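Local coordinates for pesticidal crystal protein Cry4Aa (Bacillus thuringiensis, PDB 2C9K) that binds to midgut epithelial cells of mosquito larvae and promotes their colloid-osmotic lysis, as the functional form of a pore-forming delta-endotoxin, at residues 1-13 and 405-417. Numbering follows the deposited sequence.
Sequences GELSAYTIVVGTV and NIFGLPILKRREE. Unlike the reference sequence in segment 405-417: E417 (reference Asn).
T7 makes the one hydrogen bond between the two segments. Its OG1 donates to I411 O over 2.7 Å. The hydroxyl comes in almost head-on to the carbonyl, with a C=O...OG1 angle of 162°. A chi1 of 47° tucks OG1 of T7 in beside both its backbone N and its carbonyl carbon, where it faces the loop. This bond ties the N-terminal part of helix 5-16 to the chain that follows strand 402-407.

The other contacts are mainly apolar or van der Waals. The P410 ring fits between the N-terminal arm and the helix. Its CB lies 3.3 Å from T7 OG1, and the threonine side chain runs roughly perpendicular to that of the proline. The same CB packs against S4 CA, while CG is turned to G1 O at 3.9 Å. I411 comes next. Its CG1 touches S4 CB at 3.6 Å, and its CD1 meets I8 CD1 at 4.0 Å. I8 and I411 extend next to each other in the same direction. L412 reaches back to the helix with its CD1, 3.4 Å from G11 CA and close to T7 O. G11 has no side chain, so this methyl can lie directly against the helix backbone.

The loop has polar anchors of its own. N429 OD1 accepts from the N atoms of L412 and K413, S431 OG is hydrogen-bonded to P410 O, and K413 NZ to D428 O. L3 of the arm and A5 of the helix point away from the loop and touch F50 of helix 46-58.

The arrangement joins two domains of the three-domain Cry toxin fold. The first helix of the N-terminal helical domain, the part associated with pore formation in this family, lies along a loop of the central beta-sheet domain.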
ATOM      1  N   GLY A   1     -13.696  -1.093  -0.416  1.00 55.67           N
ATOM      2  CA  GLY A   1     -15.081  -1.226   0.123  1.00 55.01           C
ATOM      3  C   GLY A   1     -15.679   0.133   0.433  1.00 55.23           C
ATOM      4  O   GLY A   1     -15.351   1.116  -0.235  1.00 55.80           O
ATOM      5  N   GLU A   2     -16.558   0.197   1.435  1.00 53.88           N
ATOM      6  CA  GLU A   2     -17.171   1.463   1.819  1.00 51.20           C
ATOM      7  C   GLU A   2     -16.796   1.829   3.262  1.00 49.07           C
ATOM      8  O   GLU A   2     -17.490   1.491   4.216  1.00 49.11           O
ATOM      9  CB  GLU A   2     -18.701   1.403   1.624  1.00 52.71           C
ATOM     10  CG  GLU A   2     -19.536   1.073   2.862  1.00 54.06           C
ATOM     11  CD  GLU A   2     -19.372  -0.360   3.347  1.00 54.83           C
ATOM     12  OE1 GLU A   2     -18.315  -0.978   3.075  1.00 53.96           O
ATOM     13  OE2 GLU A   2     -20.305  -0.861   4.015  1.00 54.70           O
ATOM     14  N   LEU A   3     -15.665   2.513   3.407  1.00 45.73           N
ATOM     15  CA  LEU A   3     -15.170   2.943   4.713  1.00 42.82           C
ATOM     16  C   LEU A   3     -13.858   3.686   4.461  1.00 40.19           C
ATOM     17  O   LEU A   3     -12.812   3.065   4.278  1.00 41.89           O
ATOM     18  CB  LEU A   3     -14.955   1.723   5.617  1.00 43.23           C
ATOM     19  CG  LEU A   3     -14.735   1.960   7.116  1.00 45.19           C
ATOM     20  CD1 LEU A   3     -15.449   3.231   7.576  1.00 45.58           C
ATOM     21  CD2 LEU A   3     -15.237   0.746   7.894  1.00 43.91           C
ATOM     22  N   SER A   4     -13.929   5.016   4.449  0.50 35.38           N
ATOM     23  CA  SER A   4     -12.777   5.862   4.154  0.50 31.21           C
ATOM     24  C   SER A   4     -11.720   6.076   5.225  0.50 29.05           C
ATOM     25  O   SER A   4     -10.666   6.629   4.938  0.50 28.49           O
ATOM     26  CB  SER A   4     -13.259   7.230   3.672  0.50 31.56           C
ATOM     27  OG  SER A   4     -13.935   7.924   4.705  1.00 31.90           O
ATOM     28  N   ALA A   5     -11.979   5.658   6.454  1.00 27.96           N
ATOM     29  CA  ALA A   5     -10.986   5.851   7.507  1.00 26.48           C
ATOM     30  C   ALA A   5      -9.674   5.162   7.138  1.00 27.97           C
ATOM     31  O   ALA A   5      -8.597   5.743   7.292  1.00 29.38           O
ATOM     32  CB  ALA A   5     -11.506   5.316   8.833  1.00 24.40           C
ATOM     33  N   TYR A   6      -9.764   3.923   6.655  1.00 28.31           N
ATOM     34  CA  TYR A   6      -8.584   3.158   6.253  1.00 28.84           C
ATOM     35  C   TYR A   6      -7.658   4.019   5.403  1.00 28.23           C
ATOM     36  O   TYR A   6      -6.500   4.243   5.753  1.00 28.49           O
ATOM     37  CB  TYR A   6      -8.996   1.926   5.438  1.00 31.36           C
ATOM     38  CG  TYR A   6      -9.787   0.880   6.199  1.00 34.10           C
ATOM     39  CD1 TYR A   6     -10.620  -0.006   5.523  1.00 33.64           C
ATOM     40  CD2 TYR A   6      -9.685   0.763   7.589  1.00 34.28           C
ATOM     41  CE1 TYR A   6     -11.334  -0.982   6.202  1.00 35.25           C
ATOM     42  CE2 TYR A   6     -10.394  -0.212   8.280  1.00 34.84           C
ATOM     43  CZ  TYR A   6     -11.219  -1.082   7.580  1.00 36.16           C
ATOM     44  OH  TYR A   6     -11.942  -2.045   8.255  1.00 37.33           O
ATOM     45  N   THR A   7      -8.181   4.505   4.283  1.00 26.98           N
ATOM     46  CA  THR A   7      -7.395   5.328   3.382  1.00 26.43           C
ATOM     47  C   THR A   7      -7.071   6.729   3.910  1.00 27.38           C
ATOM     48  O   THR A   7      -6.071   7.313   3.499  1.00 29.68           O
ATOM     49  CB  THR A   7      -8.069   5.433   1.995  1.00 25.28           C
ATOM     50  OG1 THR A   7      -9.460   5.726   2.156  1.00 25.64           O
ATOM     51  CG2 THR A   7      -7.920   4.123   1.231  1.00 22.79           C
ATOM     52  N   ILE A   8      -7.890   7.275   4.810  1.00 26.37           N
ATOM     53  CA  ILE A   8      -7.605   8.605   5.363  1.00 26.19           C
ATOM     54  C   ILE A   8      -6.524   8.542   6.447  1.00 26.89           C
ATOM     55  O   ILE A   8      -5.601   9.350   6.470  1.00 27.45           O
ATOM     56  CB  ILE A   8      -8.845   9.266   6.005  1.00 25.55           C
ATOM     57  CG1 ILE A   8      -9.878   9.634   4.936  1.00 22.88           C
ATOM     58  CG2 ILE A   8      -8.411  10.524   6.760  1.00 25.16           C
ATOM     59  CD1 ILE A   8     -11.191  10.110   5.508  1.00 14.71           C
ATOM     60  N   VAL A   9      -6.658   7.596   7.364  1.00 27.49           N
ATOM     61  CA  VAL A   9      -5.673   7.452   8.417  1.00 27.25           C
ATOM     62  C   VAL A   9      -4.303   7.242   7.781  1.00 28.44           C
ATOM     63  O   VAL A   9      -3.294   7.740   8.277  1.00 30.64           O
ATOM     64  CB  VAL A   9      -5.988   6.244   9.317  1.00 26.11           C
ATOM     65  CG1 VAL A   9      -4.838   6.008  10.282  1.00 24.03           C
ATOM     66  CG2 VAL A   9      -7.281   6.484  10.078  1.00 23.59           C
ATOM     67  N   VAL A  10      -4.265   6.501   6.681  1.00 27.91           N
ATOM     68  CA  VAL A  10      -3.001   6.237   6.012  1.00 28.35           C
ATOM     69  C   VAL A  10      -2.505   7.501   5.331  1.00 28.33           C
ATOM     70  O   VAL A  10      -1.307   7.787   5.323  1.00 28.30           O
ATOM     71  CB  VAL A  10      -3.150   5.105   4.977  1.00 28.59           C
ATOM     72  CG1 VAL A  10      -1.859   4.925   4.199  1.00 28.75           C
ATOM     73  CG2 VAL A  10      -3.503   3.820   5.687  1.00 27.31           C
ATOM     74  N   GLY A  11      -3.440   8.263   4.773  1.00 27.76           N
ATOM     75  CA  GLY A  11      -3.084   9.500   4.106  1.00 26.56           C
ATOM     76  C   GLY A  11      -2.476  10.524   5.046  1.00 26.13           C
ATOM     77  O   GLY A  11      -1.559  11.248   4.660  1.00 27.06           O
ATOM     78  N   THR A  12      -2.973  10.579   6.277  0.50 25.41           N
ATOM     79  CA  THR A  12      -2.485  11.531   7.268  0.50 25.95           C
ATOM     80  C   THR A  12      -1.078  11.233   7.753  0.50 25.32           C
ATOM     81  O   THR A  12      -0.292  12.142   7.996  0.50 24.88           O
ATOM     82  CB  THR A  12      -3.397  11.560   8.488  0.50 27.17           C
ATOM     83  OG1 THR A  12      -4.749  11.726   8.057  1.00 30.26           O
ATOM     84  CG2 THR A  12      -3.024  12.713   9.400  1.00 29.65           C
ATOM     85  N   VAL A  13      -0.772   9.954   7.913  1.00 26.59           N
ATOM     86  CA  VAL A  13       0.553   9.529   8.367  1.00 27.03           C
ATOM     87  C   VAL A  13       1.624   9.887   7.327  1.00 27.45           C
ATOM     88  O   VAL A  13       2.667  10.438   7.682  1.00 27.76           O
ATOM     89  CB  VAL A  13       0.576   8.001   8.661  1.00 25.61           C
ATOM     90  CG1 VAL A  13       1.976   7.550   8.990  1.00 23.46           C
ATOM     91  CG2 VAL A  13      -0.352   7.688   9.815  1.00 22.24           C
ATOM     92  N   ASN A 405     -21.386  -1.288 -12.329  1.00 24.86           N
ATOM     93  CA  ASN A 405     -20.501  -1.387 -11.173  1.00 25.47           C
ATOM     94  C   ASN A 405     -19.511  -0.249 -11.135  1.00 24.68           C
ATOM     95  O   ASN A 405     -19.094   0.245 -12.174  1.00 26.20           O
ATOM     96  CB  ASN A 405     -19.728  -2.704 -11.225  1.00 26.73           C
ATOM     97  CG  ASN A 405     -20.599  -3.901 -10.936  1.00 26.47           C
ATOM     98  OD1 ASN A 405     -20.946  -4.150  -9.787  1.00 28.02           O
ATOM     99  ND2 ASN A 405     -20.965  -4.644 -11.976  1.00 24.31           N
ATOM    100  N   ILE A 406     -19.131   0.161  -9.933  1.00 24.49           N
ATOM    101  CA  ILE A 406     -18.160   1.230  -9.784  1.00 25.40           C
ATOM    102  C   ILE A 406     -16.885   0.696  -9.136  1.00 25.84           C
ATOM    103  O   ILE A 406     -16.942  -0.067  -8.161  1.00 27.06           O
ATOM    104  CB  ILE A 406     -18.702   2.370  -8.910  1.00 26.03           C
ATOM    105  CG1 ILE A 406     -19.894   3.033  -9.596  1.00 26.42           C
ATOM    106  CG2 ILE A 406     -17.597   3.384  -8.654  1.00 26.76           C
ATOM    107  CD1 ILE A 406     -20.511   4.143  -8.792  1.00 26.10           C
ATOM    108  N   PHE A 407     -15.738   1.089  -9.681  1.00 24.31           N
ATOM    109  CA  PHE A 407     -14.454   0.663  -9.138  1.00 22.73           C
ATOM    110  C   PHE A 407     -13.587   1.875  -8.789  1.00 21.57           C
ATOM    111  O   PHE A 407     -13.685   2.935  -9.406  1.00 20.17           O
ATOM    112  CB  PHE A 407     -13.721  -0.253 -10.131  1.00 22.53           C
ATOM    113  CG  PHE A 407     -14.465  -1.524 -10.448  1.00 23.46           C
ATOM    114  CD1 PHE A 407     -15.139  -1.670 -11.655  1.00 23.99           C
ATOM    115  CD2 PHE A 407     -14.521  -2.562  -9.524  1.00 23.55           C
ATOM    116  CE1 PHE A 407     -15.859  -2.824 -11.938  1.00 23.16           C
ATOM    117  CE2 PHE A 407     -15.241  -3.720  -9.800  1.00 23.50           C
ATOM    118  CZ  PHE A 407     -15.912  -3.848 -11.010  1.00 23.98           C
ATOM    119  N   GLY A 408     -12.733   1.695  -7.791  1.00 21.50           N
ATOM    120  CA  GLY A 408     -11.861   2.756  -7.325  1.00 20.86           C
ATOM    121  C   GLY A 408     -11.814   2.644  -5.814  1.00 21.15           C
ATOM    122  O   GLY A 408     -12.533   1.825  -5.234  1.00 22.14           O
ATOM    123  N   LEU A 409     -10.980   3.442  -5.162  1.00 20.31           N
ATOM    124  CA  LEU A 409     -10.895   3.372  -3.711  1.00 21.07           C
ATOM    125  C   LEU A 409     -11.419   4.635  -3.029  1.00 20.78           C
ATOM    126  O   LEU A 409     -11.681   5.647  -3.678  1.00 19.17           O
ATOM    127  CB  LEU A 409      -9.455   3.077  -3.284  1.00 22.35           C
ATOM    128  CG  LEU A 409      -8.992   1.620  -3.470  1.00 23.17           C
ATOM    129  CD1 LEU A 409      -9.871   0.698  -2.655  1.00 22.16           C
ATOM    130  CD2 LEU A 409      -9.056   1.223  -4.935  1.00 24.76           C
ATOM    131  N   PRO A 410     -11.595   4.585  -1.704  1.00 19.78           N
ATOM    132  CA  PRO A 410     -12.099   5.738  -0.952  1.00 19.90           C
ATOM    133  C   PRO A 410     -11.224   6.993  -1.024  1.00 20.08           C
ATOM    134  O   PRO A 410     -10.100   6.958  -1.528  1.00 19.15           O
ATOM    135  CB  PRO A 410     -12.204   5.193   0.470  1.00 18.96           C
ATOM    136  CG  PRO A 410     -12.497   3.749   0.251  1.00 18.33           C
ATOM    137  CD  PRO A 410     -11.515   3.401  -0.838  1.00 17.90           C
ATOM    138  N   ILE A 411     -11.759   8.102  -0.511  1.00 20.68           N
ATOM    139  CA  ILE A 411     -11.034   9.368  -0.482  1.00 20.15           C
ATOM    140  C   ILE A 411      -9.761   9.215   0.352  1.00 21.43           C
ATOM    141  O   ILE A 411      -9.623   8.270   1.138  1.00 21.47           O
ATOM    142  CB  ILE A 411     -11.885  10.488   0.139  1.00 19.37           C
ATOM    143  CG1 ILE A 411     -12.447  10.027   1.490  1.00 18.16           C
ATOM    144  CG2 ILE A 411     -12.993  10.889  -0.819  1.00 19.63           C
ATOM    145  CD1 ILE A 411     -13.263  11.093   2.216  1.00 16.13           C
ATOM    146  N   LEU A 412      -8.838  10.155   0.184  1.00 21.27           N
ATOM    147  CA  LEU A 412      -7.569  10.121   0.894  1.00 20.82           C
ATOM    148  C   LEU A 412      -7.499  11.172   1.997  1.00 22.62           C
ATOM    149  O   LEU A 412      -6.648  11.101   2.889  1.00 23.22           O
ATOM    150  CB  LEU A 412      -6.436  10.336  -0.104  1.00 19.33           C
ATOM    151  CG  LEU A 412      -5.036  10.467   0.467  1.00 18.13           C
ATOM    152  CD1 LEU A 412      -4.631   9.162   1.115  1.00 18.63           C
ATOM    153  CD2 LEU A 412      -4.091  10.835  -0.639  1.00 18.03           C
ATOM    154  N   LYS A 413      -8.399  12.146   1.934  1.00 23.26           N
ATOM    155  CA  LYS A 413      -8.436  13.215   2.922  1.00 23.96           C
ATOM    156  C   LYS A 413      -9.850  13.447   3.440  1.00 25.13           C
ATOM    157  O   LYS A 413     -10.818  13.031   2.810  1.00 23.40           O
ATOM    158  CB  LYS A 413      -7.910  14.509   2.299  1.00 22.70           C
ATOM    159  CG  LYS A 413      -6.524  14.395   1.713  1.00 22.68           C
ATOM    160  CD  LYS A 413      -5.976  15.757   1.328  1.00 23.26           C
ATOM    161  CE  LYS A 413      -6.687  16.352   0.121  1.00 24.25           C
ATOM    162  NZ  LYS A 413      -6.311  15.700  -1.156  1.00 21.86           N
ATOM    163  N   ARG A 414      -9.963  14.109   4.591  0.50 27.92           N
ATOM    164  CA  ARG A 414     -11.270  14.416   5.158  0.50 31.49           C
ATOM    165  C   ARG A 414     -12.000  15.255   4.125  0.50 32.89           C
ATOM    166  O   ARG A 414     -11.481  16.260   3.641  0.50 32.01           O
ATOM    167  CB  ARG A 414     -11.131  15.195   6.456  0.50 33.92           C
ATOM    168  CG  ARG A 414     -10.465  14.415   7.562  1.00 38.29           C
ATOM    169  CD  ARG A 414     -10.405  15.255   8.823  1.00 42.30           C
ATOM    170  NE  ARG A 414     -11.739  15.531   9.342  1.00 44.76           N
ATOM    171  CZ  ARG A 414     -11.995  16.380  10.330  1.00 47.38           C
ATOM    172  NH1 ARG A 414     -11.002  17.047  10.908  1.00 46.85           N
ATOM    173  NH2 ARG A 414     -13.244  16.550  10.749  1.00 48.92           N
ATOM    174  N   ARG A 415     -13.217  14.838   3.811  0.50 35.43           N
ATOM    175  CA  ARG A 415     -14.025  15.474   2.786  0.50 37.81           C
ATOM    176  C   ARG A 415     -14.328  16.969   2.832  0.50 38.89           C
ATOM    177  O   ARG A 415     -14.295  17.609   3.887  0.50 39.14           O
ATOM    178  CB  ARG A 415     -15.333  14.697   2.629  0.50 39.35           C
ATOM    179  CG  ARG A 415     -15.894  14.785   1.232  1.00 42.24           C
ATOM    180  CD  ARG A 415     -14.754  14.810   0.224  1.00 45.03           C
ATOM    181  NE  ARG A 415     -15.244  14.901  -1.140  1.00 48.27           N
ATOM    182  CZ  ARG A 415     -15.925  13.933  -1.734  1.00 51.21           C
ATOM    183  NH1 ARG A 415     -16.181  12.811  -1.072  1.00 53.16           N
ATOM    184  NH2 ARG A 415     -16.365  14.092  -2.979  1.00 52.99           N
ATOM    185  N   GLU A 416     -14.628  17.494   1.642  0.50 39.82           N
ATOM    186  CA  GLU A 416     -14.966  18.897   1.403  0.50 40.94           C
ATOM    187  C   GLU A 416     -15.183  19.062  -0.110  0.50 41.91           C
ATOM    188  O   GLU A 416     -14.807  18.185  -0.893  0.50 42.58           O
ATOM    189  CB  GLU A 416     -13.829  19.805   1.880  0.50 39.96           C
ATOM    190  N   GLU A 417     -15.795  20.172  -0.521  0.50 42.14           N
ATOM    191  CA  GLU A 417     -16.044  20.432  -1.942  0.50 42.15           C
ATOM    192  C   GLU A 417     -15.805  21.898  -2.292  0.50 42.55           C
ATOM    193  O   GLU A 417     -15.690  22.258  -3.467  0.50 42.31           O
ATOM    194  CB  GLU A 417     -17.483  20.042  -2.327  0.50 42.19           C
ATOM    195  CG  GLU A 417     -17.908  20.536  -3.724  1.00 20.01           C
ATOM    196  CD  GLU A 417     -19.278  19.996  -4.192  1.00 20.01           C
ATOM    197  OE1 GLU A 417     -20.282  20.109  -3.427  1.00 20.01           O
ATOM    198  OE2 GLU A 417     -19.348  19.470  -5.338  1.00 20.01           O
TER